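PDB 4XJW: sialidase B from Streptococcus pneumoniae serotype 4, which hydrolyses alpha-2,3-, alpha-2,6- and alpha-2,8-linked terminal sialic acids of oligosaccharides, glycoproteins and glycolipids as an exo-sialidase of glycosyl hydrolase family 33. Local coordinates for residues Ser31-Met36 with Val109-Ser114; Lys234-Ile239 with Ser282-Phe287; Val307-Ile312 with Asn405-Asp410. The protein carries 1 engineered substitution. All coordinates share one frame; numbering follows the deposited sequence.

Contact 1: Ser31-Met36 with Val109-Ser114; sequences SQTVVM and VFVSDS
Gln32-Met36 and Val109-Asp113 are neighbouring antiparallel strands, their axes 4.7 Å apart at closest and their N-to-C directions 174° apart. Both belong to one sheet of the concanavalin-like N-terminal domain, a beta sandwich; strand 166-173 flanks the first and strand 118-123 the second. Gln32 with Ser112 and Val34 with Phe110 are hydrogen-bonded pairs, each closed by two backbone bonds, for example Ser112 N to Gln32 O at 2.8 Å. Thr33 with Val111 and Val35 with Val109 are the non-hydrogen-bonded pairs between and beyond them. On the face with the two valines of the second strand, Thr33 and Val111 run alongside each other in the same direction, with Thr33 OG1 4.0 Å from both methyls of Val111. OG1, beside the backbone N (chi1 -65°), is hydrogen-bonded outside the pair to Lys175 O and Ile177 N, while CG2 reaches Val109 CG1 at 4.0 Å. On the other face Val34 and Phe110 meet through their CB atoms, and the Phe110 ring continues to Phe64 of the second sheet, evidence that this face lines the sandwich core. Gln32 OE1 is joined to Ser112 OG by a water, and its NE2 bonds Asn174 OD1 and Gly29 O. At the strand end a second water links Ser31 OG to Asp113 OD1, and Ser31 OG hydrogen-bonds Ser114 OG at 2.6 Å.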
loop_
_atom_site.group_PDB
_atom_site.type_symbol
_atom_site.label_atom_id
_atom_site.label_comp_id
_atom_site.label_asym_id
_atom_site.label_seq_id
_atom_site.Cartn_x
_atom_site.Cartn_y
_atom_site.Cartn_z
ATOM N N SER A 31 -6.249 -33.955 11.354
ATOM C CA SER A 31 -5.445 -32.849 10.852
ATOM C C SER A 31 -4.855 -33.163 9.486
ATOM O O SER A 31 -4.313 -34.249 9.267
ATOM C CB SER A 31 -4.347 -32.486 11.853
ATOM O OG SER A 31 -4.908 -32.009 13.058
ATOM N N GLN A 32 -4.940 -32.201 8.574
ATOM C CA GLN A 32 -4.429 -32.389 7.218
ATOM C C GLN A 32 -3.773 -31.120 6.699
ATOM O O GLN A 32 -4.109 -30.012 7.117
ATOM C CB GLN A 32 -5.549 -32.809 6.255
ATOM C CG GLN A 32 -5.819 -34.317 6.185
ATOM C CD GLN A 32 -6.614 -34.845 7.369
ATOM O OE1 GLN A 32 -7.437 -34.134 7.950
ATOM N NE2 GLN A 32 -6.374 -36.107 7.728
ATOM N N THR A 33 -2.832 -31.297 5.783
ATOM C CA THR A 33 -2.237 -30.178 5.074
ATOM C C THR A 33 -2.303 -30.490 3.597
ATOM O O THR A 33 -1.962 -31.598 3.181
ATOM C CB THR A 33 -0.781 -29.968 5.505
ATOM O OG1 THR A 33 -0.763 -29.588 6.882
ATOM C CG2 THR A 33 -0.118 -28.878 4.679
ATOM N N VAL A 34 -2.758 -29.518 2.810
ATOM C CA VAL A 34 -2.777 -29.645 1.357
ATOM C C VAL A 34 -1.736 -28.687 0.786
ATOM O O VAL A 34 -1.726 -27.507 1.128
ATOM C CB VAL A 34 -4.165 -29.311 0.775
ATOM C CG1 VAL A 34 -4.134 -29.431 -0.742
ATOM C CG2 VAL A 34 -5.227 -30.224 1.363
ATOM N N VAL A 35 -0.840 -29.197 -0.058
ATOM C CA VAL A 35 0.093 -28.340 -0.774
ATOM C C VAL A 35 -0.191 -28.452 -2.261
ATOM O O VAL A 35 -0.229 -29.555 -2.816
ATOM C CB VAL A 35 1.556 -28.717 -0.489
ATOM C CG1 VAL A 35 2.487 -27.854 -1.318
ATOM C CG2 VAL A 35 1.872 -28.537 0.982
ATOM N N MET A 36 -0.424 -27.314 -2.901
ATOM C CA MET A 36 -0.840 -27.296 -4.298
ATOM C C MET A 36 -0.056 -26.249 -5.069
ATOM O O MET A 36 -0.094 -25.068 -4.729
ATOM C CB MET A 36 -2.324 -26.960 -4.408
ATOM C CG MET A 36 -3.216 -28.131 -4.730
ATOM S SD MET A 36 -4.859 -27.573 -5.217
ATOM C CE MET A 36 -4.412 -26.404 -6.487
ATOM N N VAL A 109 -0.693 -23.481 0.344
ATOM C CA VAL A 109 -0.589 -24.415 1.465
ATOM C C VAL A 109 -1.768 -24.194 2.404
ATOM O O VAL A 109 -1.932 -23.101 2.954
ATOM C CB VAL A 109 0.704 -24.204 2.266
ATOM C CG1 VAL A 109 0.782 -25.212 3.424
ATOM C CG2 VAL A 109 1.915 -24.350 1.359
ATOM N N PHE A 110 -2.580 -25.228 2.611
ATOM C CA PHE A 110 -3.725 -25.098 3.498
ATOM C C PHE A 110 -3.555 -26.049 4.665
ATOM O O PHE A 110 -3.350 -27.245 4.465
ATOM C CB PHE A 110 -5.032 -25.394 2.773
ATOM C CG PHE A 110 -6.235 -25.331 3.675
ATOM C CD1 PHE A 110 -6.670 -24.115 4.173
ATOM C CD2 PHE A 110 -6.911 -26.492 4.035
ATOM C CE1 PHE A 110 -7.771 -24.040 5.015
ATOM C CE2 PHE A 110 -8.015 -26.434 4.873
ATOM C CZ PHE A 110 -8.449 -25.202 5.361
ATOM N N VAL A 111 -3.602 -25.505 5.875
ATOM C CA VAL A 111 -3.410 -26.308 7.080
ATOM C C VAL A 111 -4.717 -26.401 7.884
ATOM O O VAL A 111 -5.308 -25.384 8.270
ATOM C CB VAL A 111 -2.273 -25.733 7.949
ATOM C CG1 VAL A 111 -2.071 -26.601 9.178
ATOM C CG2 VAL A 111 -0.978 -25.652 7.136
ATOM N N SER A 112 -5.170 -27.632 8.121
ATOM C CA SER A 112 -6.369 -27.903 8.905
ATOM C C SER A 112 -5.936 -28.569 10.217
ATOM O O SER A 112 -5.587 -29.749 10.237
ATOM C CB SER A 112 -7.313 -28.808 8.101
ATOM O OG SER A 112 -8.523 -29.063 8.780
ATOM N N ASP A 113 -5.961 -27.798 11.301
ATOM C CA ASP A 113 -5.300 -28.173 12.548
ATOM C C ASP A 113 -6.316 -28.473 13.644
ATOM O O ASP A 113 -6.889 -27.560 14.244
ATOM C CB ASP A 113 -4.373 -27.033 12.986
ATOM C CG ASP A 113 -3.486 -27.403 14.164
ATOM O OD1 ASP A 113 -3.716 -28.457 14.789
ATOM O OD2 ASP A 113 -2.563 -26.621 14.462
ATOM N N SER A 114 -6.530 -29.759 13.913
ATOM C CA SER A 114 -7.522 -30.175 14.901
ATOM C C SER A 114 -7.179 -29.798 16.344
ATOM O O SER A 114 -8.064 -29.439 17.125
ATOM C CB SER A 114 -7.829 -31.675 14.782
ATOM O OG SER A 114 -6.681 -32.482 14.951
HETATM O O HOH W 1 -2.909 -31.001 14.865
HETATM O O HOH W 2 -8.576 -31.752 8.937
#

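Contact 2: Lys234-Ile239 with Ser282-Phe287; sequences KSKINI and SGSASF
Ile237 and Phe287 supply the direct backbone link between Lys234-Ile239 and Ser282-Phe287, two segments running roughly the same way, their overall directions, first CA to last CA, 30° apart. Phe287 N donates to Ile237 O at 3.0 Å with an N-H...O angle of 172°, yet the donor sits 39° above the carbonyl plane. The strands that start here, 237-244 and 286-294, belong to different sheets of the catalytic beta-propeller of this sialidase family, so the bond spans two sheets near the start of each strand.

The apolar contact is between Ile239 and Phe287: Ile239 CG1 lies 3.6 Å from Phe287 CB, the two side chains crossing at about a right angle. The Phe287 ring carries on to a stack with Phe260 and an edge-to-face contact with Phe436. Separately, the Ile237 methyl CG2 sits 3.1 Å from the carbonyl oxygen Phe287 O.

Polar side chains and water bridge the remainder. One water accepts from Lys236 NZ and donates to Ser284 OG at 2.8 Å; Ser284 OG in turn donates to Ala285 O at 2.7 Å. Lys236 also makes a cation-pi contact with Tyr227. A second water joins Ser286 OG to Ser284 O and, more distantly, to Ser235 N. Lys234 NZ makes a weak bond to Ser282 OG, which has a further partner in Gln280 O.

Ser286 OG also bonds Ser233 OG. With Ile237 N and Phe287 O buried without hydrogen-bond partners in the model, the chemistry implies cohesion that rests on close packing and water bridges more than on a backbone ladder, beside Asp232, the proton acceptor by similarity, whose side chain is about 6 Å from that of Ile237.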
loop_
_atom_site.group_PDB
_atom_site.type_symbol
_atom_site.label_atom_id
_atom_site.label_comp_id
_atom_site.label_asym_id
_atom_site.label_seq_id
_atom_site.Cartn_x
_atom_site.Cartn_y
_atom_site.Cartn_z
ATOM N N LYS A 234 -8.068 9.881 9.298
ATOM C CA LYS A 234 -7.445 9.706 10.610
ATOM C C LYS A 234 -7.116 8.235 10.880
ATOM O O LYS A 234 -7.903 7.339 10.571
ATOM C CB LYS A 234 -8.398 10.236 11.698
ATOM C CG LYS A 234 -9.754 9.529 11.721
ATOM C CD LYS A 234 -10.754 10.169 12.683
ATOM C CE LYS A 234 -12.078 9.413 12.630
ATOM N NZ LYS A 234 -12.988 9.700 13.775
ATOM N N SER A 235 -5.932 7.999 11.427
ATOM C CA SER A 235 -5.516 6.655 11.802
ATOM C C SER A 235 -4.208 6.765 12.574
ATOM O O SER A 235 -3.793 7.868 12.950
ATOM C CB SER A 235 -5.295 5.805 10.551
ATOM O OG SER A 235 -5.198 4.432 10.877
ATOM N N LYS A 236 -3.555 5.631 12.810
ATOM C CA LYS A 236 -2.132 5.649 13.140
ATOM C C LYS A 236 -1.393 5.158 11.908
ATOM O O LYS A 236 -1.599 4.024 11.437
ATOM C CB LYS A 236 -1.760 4.784 14.347
ATOM C CG LYS A 236 -0.247 4.859 14.609
ATOM C CD LYS A 236 0.238 3.926 15.716
ATOM C CE LYS A 236 1.767 3.965 15.780
ATOM N NZ LYS A 236 2.292 5.351 15.998
ATOM N N ILE A 237 -0.563 6.037 11.363
ATOM C CA ILE A 237 0.280 5.702 10.226
ATOM C C ILE A 237 1.639 6.357 10.418
ATOM O O ILE A 237 1.704 7.521 10.818
ATOM C CB ILE A 237 -0.323 6.230 8.904
ATOM C CG1 ILE A 237 -1.758 5.739 8.712
ATOM C CG2 ILE A 237 0.589 5.862 7.721
ATOM C CD1 ILE A 237 -2.517 6.476 7.601
ATOM N N ASN A 238 2.713 5.606 10.147
ATOM C CA ASN A 238 4.077 6.143 10.134
ATOM C C ASN A 238 4.627 6.041 8.711
ATOM O O ASN A 238 4.108 5.275 7.912
ATOM C CB ASN A 238 4.990 5.326 11.069
ATOM C CG ASN A 238 4.694 5.538 12.555
ATOM O OD1 ASN A 238 4.261 6.604 12.978
ATOM N ND2 ASN A 238 4.962 4.508 13.358
ATOM N N ILE A 239 5.692 6.779 8.403
ATOM C CA ILE A 239 6.401 6.602 7.128
ATOM C C ILE A 239 7.638 5.749 7.366
ATOM O O ILE A 239 8.464 6.076 8.219
ATOM C CB ILE A 239 6.828 7.944 6.510
ATOM C CG1 ILE A 239 5.638 8.907 6.374
ATOM C CG2 ILE A 239 7.496 7.708 5.159
ATOM C CD1 ILE A 239 4.449 8.344 5.578
ATOM N N SER A 282 -9.112 6.793 15.956
ATOM C CA SER A 282 -9.639 8.146 15.855
ATOM C C SER A 282 -8.980 9.189 16.747
ATOM O O SER A 282 -9.330 10.365 16.668
ATOM C CB SER A 282 -11.151 8.138 16.082
ATOM O OG SER A 282 -11.811 7.385 15.086
ATOM N N GLY A 283 -8.026 8.774 17.578
ATOM C CA GLY A 283 -7.340 9.707 18.456
ATOM C C GLY A 283 -5.841 9.842 18.225
ATOM O O GLY A 283 -5.151 10.480 19.022
ATOM N N SER A 284 -5.346 9.263 17.132
ATOM C CA SER A 284 -3.910 9.238 16.832
ATOM C C SER A 284 -3.492 10.269 15.808
ATOM O O SER A 284 -4.224 10.562 14.859
ATOM C CB SER A 284 -3.506 7.858 16.317
ATOM O OG SER A 284 -2.115 7.810 16.021
ATOM N N ALA A 285 -2.296 10.820 16.002
ATOM C CA ALA A 285 -1.645 11.608 14.954
ATOM C C ALA A 285 -1.120 10.636 13.892
ATOM O O ALA A 285 -0.950 9.439 14.154
ATOM C CB ALA A 285 -0.521 12.444 15.548
ATOM N N SER A 286 -0.881 11.133 12.683
ATOM C CA SER A 286 -0.386 10.267 11.625
ATOM C C SER A 286 0.379 11.042 10.562
ATOM O O SER A 286 0.285 12.268 10.469
ATOM C CB SER A 286 -1.527 9.477 10.981
ATOM O OG SER A 286 -2.480 10.354 10.374
ATOM N N PHE A 287 1.148 10.302 9.769
ATOM C CA PHE A 287 1.725 10.830 8.536
ATOM C C PHE A 287 1.089 10.070 7.394
ATOM O O PHE A 287 0.654 8.939 7.572
ATOM C CB PHE A 287 3.239 10.634 8.491
ATOM C CG PHE A 287 3.970 11.270 9.645
ATOM C CD1 PHE A 287 4.194 10.552 10.819
ATOM C CD2 PHE A 287 4.449 12.572 9.549
ATOM C CE1 PHE A 287 4.882 11.133 11.882
ATOM C CE2 PHE A 287 5.127 13.167 10.611
ATOM C CZ PHE A 287 5.336 12.440 11.782
HETATM O O HOH W 3 -4.631 10.952 12.092
HETATM O O HOH W 4 0.497 7.375 17.059
#

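Contact 3: Val307-Ile312 with Asn405-Asp410; sequences VMPAGI and NVFYKD
Val307 and Phe407 meet with their side chains at about a right angle, the CG1 methyl of Val307 3.6 Å from Phe407 CE2. The Pro309 and Phe407 side chains meet at an oblique angle, Pro309 CG 4.0 Å from Phe407 CD2, while Pro309 CA lies at the ring edge, near its plane. Phe407 CG is anti to its own carbonyl carbon (chi1 -78°), which starts the ring off beside the backbone N. The carbonyl of Phe407 is used too: Ala310 N donates to Phe407 O at 2.8 Å, with an N-H...O angle of 146°. Beyond this bond Ala310 CB turns toward the second segment and touches Lys409 N at 3.3 Å and Lys409 CB at 3.7 Å.

Two beta turns thus dock on each other. Pro309-Ile312 is a type II turn, with Gly311 at positive phi, extending from the end of propeller strand 301-308; Asn405-Tyr408 is a type I turn from the sheet-forming insertion that separates strands 301-308 and 420-426 in sequence. The second is stiffened by an Asx turn, in which Phe407 N donates to a lone pair of Asn405 OD1 at 2.9 Å. Within that turn, Asn405 CB stands 3.2 Å above the centre of the Tyr408 ring, whose OH takes a hydrogen bond from Asn261 N.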
loop_
_atom_site.group_PDB
_atom_site.type_symbol
_atom_site.label_atom_id
_atom_site.label_comp_id
_atom_site.label_asym_id
_atom_site.label_seq_id
_atom_site.Cartn_x
_atom_site.Cartn_y
_atom_site.Cartn_z
ATOM N N VAL A 307 1.363 15.649 7.245
ATOM C CA VAL A 307 1.260 15.399 8.687
ATOM C C VAL A 307 -0.145 15.718 9.151
ATOM O O VAL A 307 -0.680 16.784 8.835
ATOM C CB VAL A 307 2.237 16.264 9.491
ATOM C CG1 VAL A 307 2.280 15.786 10.944
ATOM C CG2 VAL A 307 3.604 16.197 8.876
ATOM N N MET A 308 -0.725 14.794 9.908
ATOM C CA MET A 308 -2.069 14.940 10.468
ATOM C C MET A 308 -2.034 14.961 11.989
ATOM O O MET A 308 -1.527 14.033 12.622
ATOM C CB MET A 308 -2.943 13.775 10.022
ATOM C CG MET A 308 -3.113 13.658 8.522
ATOM S SD MET A 308 -4.126 14.993 7.854
ATOM C CE MET A 308 -4.042 14.615 6.103
ATOM N N PRO A 309 -2.586 16.019 12.596
ATOM C CA PRO A 309 -2.753 16.042 14.049
ATOM C C PRO A 309 -3.701 14.941 14.518
ATOM O O PRO A 309 -4.415 14.329 13.714
ATOM C CB PRO A 309 -3.392 17.414 14.303
ATOM C CG PRO A 309 -2.997 18.251 13.112
ATOM C CD PRO A 309 -3.045 17.270 11.972
ATOM N N ALA A 310 -3.705 14.693 15.824
ATOM C CA ALA A 310 -4.543 13.649 16.402
ATOM C C ALA A 310 -5.986 13.716 15.909
ATOM O O ALA A 310 -6.630 14.756 15.983
ATOM C CB ALA A 310 -4.498 13.706 17.911
ATOM N N GLY A 311 -6.467 12.594 15.392
ATOM C CA GLY A 311 -7.847 12.457 14.969
ATOM C C GLY A 311 -8.192 13.177 13.681
ATOM O O GLY A 311 -9.365 13.292 13.342
ATOM N N ILE A 312 -7.183 13.651 12.959
ATOM C CA ILE A 312 -7.408 14.423 11.734
ATOM C C ILE A 312 -7.053 13.620 10.480
ATOM O O ILE A 312 -6.096 12.833 10.486
ATOM C CB ILE A 312 -6.630 15.762 11.763
ATOM C CG1 ILE A 312 -7.037 16.588 12.989
ATOM C CG2 ILE A 312 -6.830 16.556 10.461
ATOM C CD1 ILE A 312 -8.539 16.743 13.158
ATOM N N ASN A 405 3.779 15.844 22.535
ATOM C CA ASN A 405 3.964 16.431 21.210
ATOM C C ASN A 405 2.751 17.288 20.859
ATOM O O ASN A 405 1.613 16.914 21.150
ATOM C CB ASN A 405 4.160 15.309 20.183
ATOM C CG ASN A 405 4.621 15.815 18.834
ATOM O OD1 ASN A 405 3.901 16.532 18.151
ATOM N ND2 ASN A 405 5.824 15.426 18.435
ATOM N N VAL A 406 2.986 18.432 20.214
ATOM C CA VAL A 406 1.901 19.358 19.908
ATOM C C VAL A 406 0.899 18.799 18.895
ATOM O O VAL A 406 -0.174 19.368 18.703
ATOM C CB VAL A 406 2.415 20.739 19.430
ATOM C CG1 VAL A 406 3.220 21.419 20.522
ATOM C CG2 VAL A 406 3.228 20.601 18.138
ATOM N N PHE A 407 1.250 17.684 18.256
ATOM C CA PHE A 407 0.338 17.004 17.339
ATOM C C PHE A 407 -0.568 15.970 18.024
ATOM O O PHE A 407 -1.406 15.338 17.372
ATOM C CB PHE A 407 1.143 16.346 16.208
ATOM C CG PHE A 407 1.592 17.320 15.148
ATOM C CD1 PHE A 407 2.783 18.018 15.287
ATOM C CD2 PHE A 407 0.813 17.538 14.020
ATOM C CE1 PHE A 407 3.191 18.919 14.309
ATOM C CE2 PHE A 407 1.210 18.450 13.042
ATOM C CZ PHE A 407 2.396 19.126 13.187
ATOM N N TYR A 408 -0.427 15.826 19.341
ATOM C CA TYR A 408 -1.114 14.764 20.073
ATOM C C TYR A 408 -2.421 15.225 20.713
ATOM O O TYR A 408 -2.585 16.402 21.046
ATOM C CB TYR A 408 -0.237 14.196 21.189
ATOM C CG TYR A 408 1.005 13.451 20.761
ATOM C CD1 TYR A 408 1.292 13.209 19.422
ATOM C CD2 TYR A 408 1.891 12.978 21.718
ATOM C CE1 TYR A 408 2.443 12.510 19.056
ATOM C CE2 TYR A 408 3.028 12.291 21.364
ATOM C CZ TYR A 408 3.306 12.062 20.039
ATOM O OH TYR A 408 4.465 11.371 19.728
ATOM N N LYS A 409 -3.319 14.271 20.917
ATOM C CA LYS A 409 -4.624 14.545 21.522
ATOM C C LYS A 409 -4.469 15.014 22.969
ATOM O O LYS A 409 -5.199 15.893 23.419
ATOM C CB LYS A 409 -5.485 13.285 21.467
ATOM C CG LYS A 409 -6.799 13.377 22.233
ATOM C CD LYS A 409 -7.559 12.068 22.106
ATOM C CE LYS A 409 -8.874 12.106 22.860
ATOM N NZ LYS A 409 -9.625 10.822 22.736
ATOM N N ASP A 410 -3.492 14.455 23.677
ATOM C CA ASP A 410 -3.333 14.718 25.108
ATOM C C ASP A 410 -2.429 15.911 25.441
ATOM O O ASP A 410 -2.161 16.180 26.617
ATOM C CB ASP A 410 -2.800 13.471 25.827
ATOM C CG ASP A 410 -3.809 12.334 25.887
ATOM O OD1 ASP A 410 -4.899 12.437 25.284
ATOM O OD2 ASP A 410 -3.483 11.316 26.543
#

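In the fold
Along the chain the three contacts come in series. Contact 1 belongs to the N-terminal beta sandwich; its centre is about 38 Å from that of contact 2 and about 45 Å from that of contact 3, with no touch to either. Contacts 2 and 3 lie with centres about 8 Å apart and share the sheet in which strands 286-294 and 301-308 are neighbours: Ser286 O faces Met308 N at 2.8 Å, a probable hydrogen bond. Contact 2 thus connects this sheet to the one holding strand 237-244, and contact 3 connects it to the insertion. Contact 1 is thus internal to the N-terminal domain, while contacts 2 and 3 form one continuous patch of the propeller and its insertion.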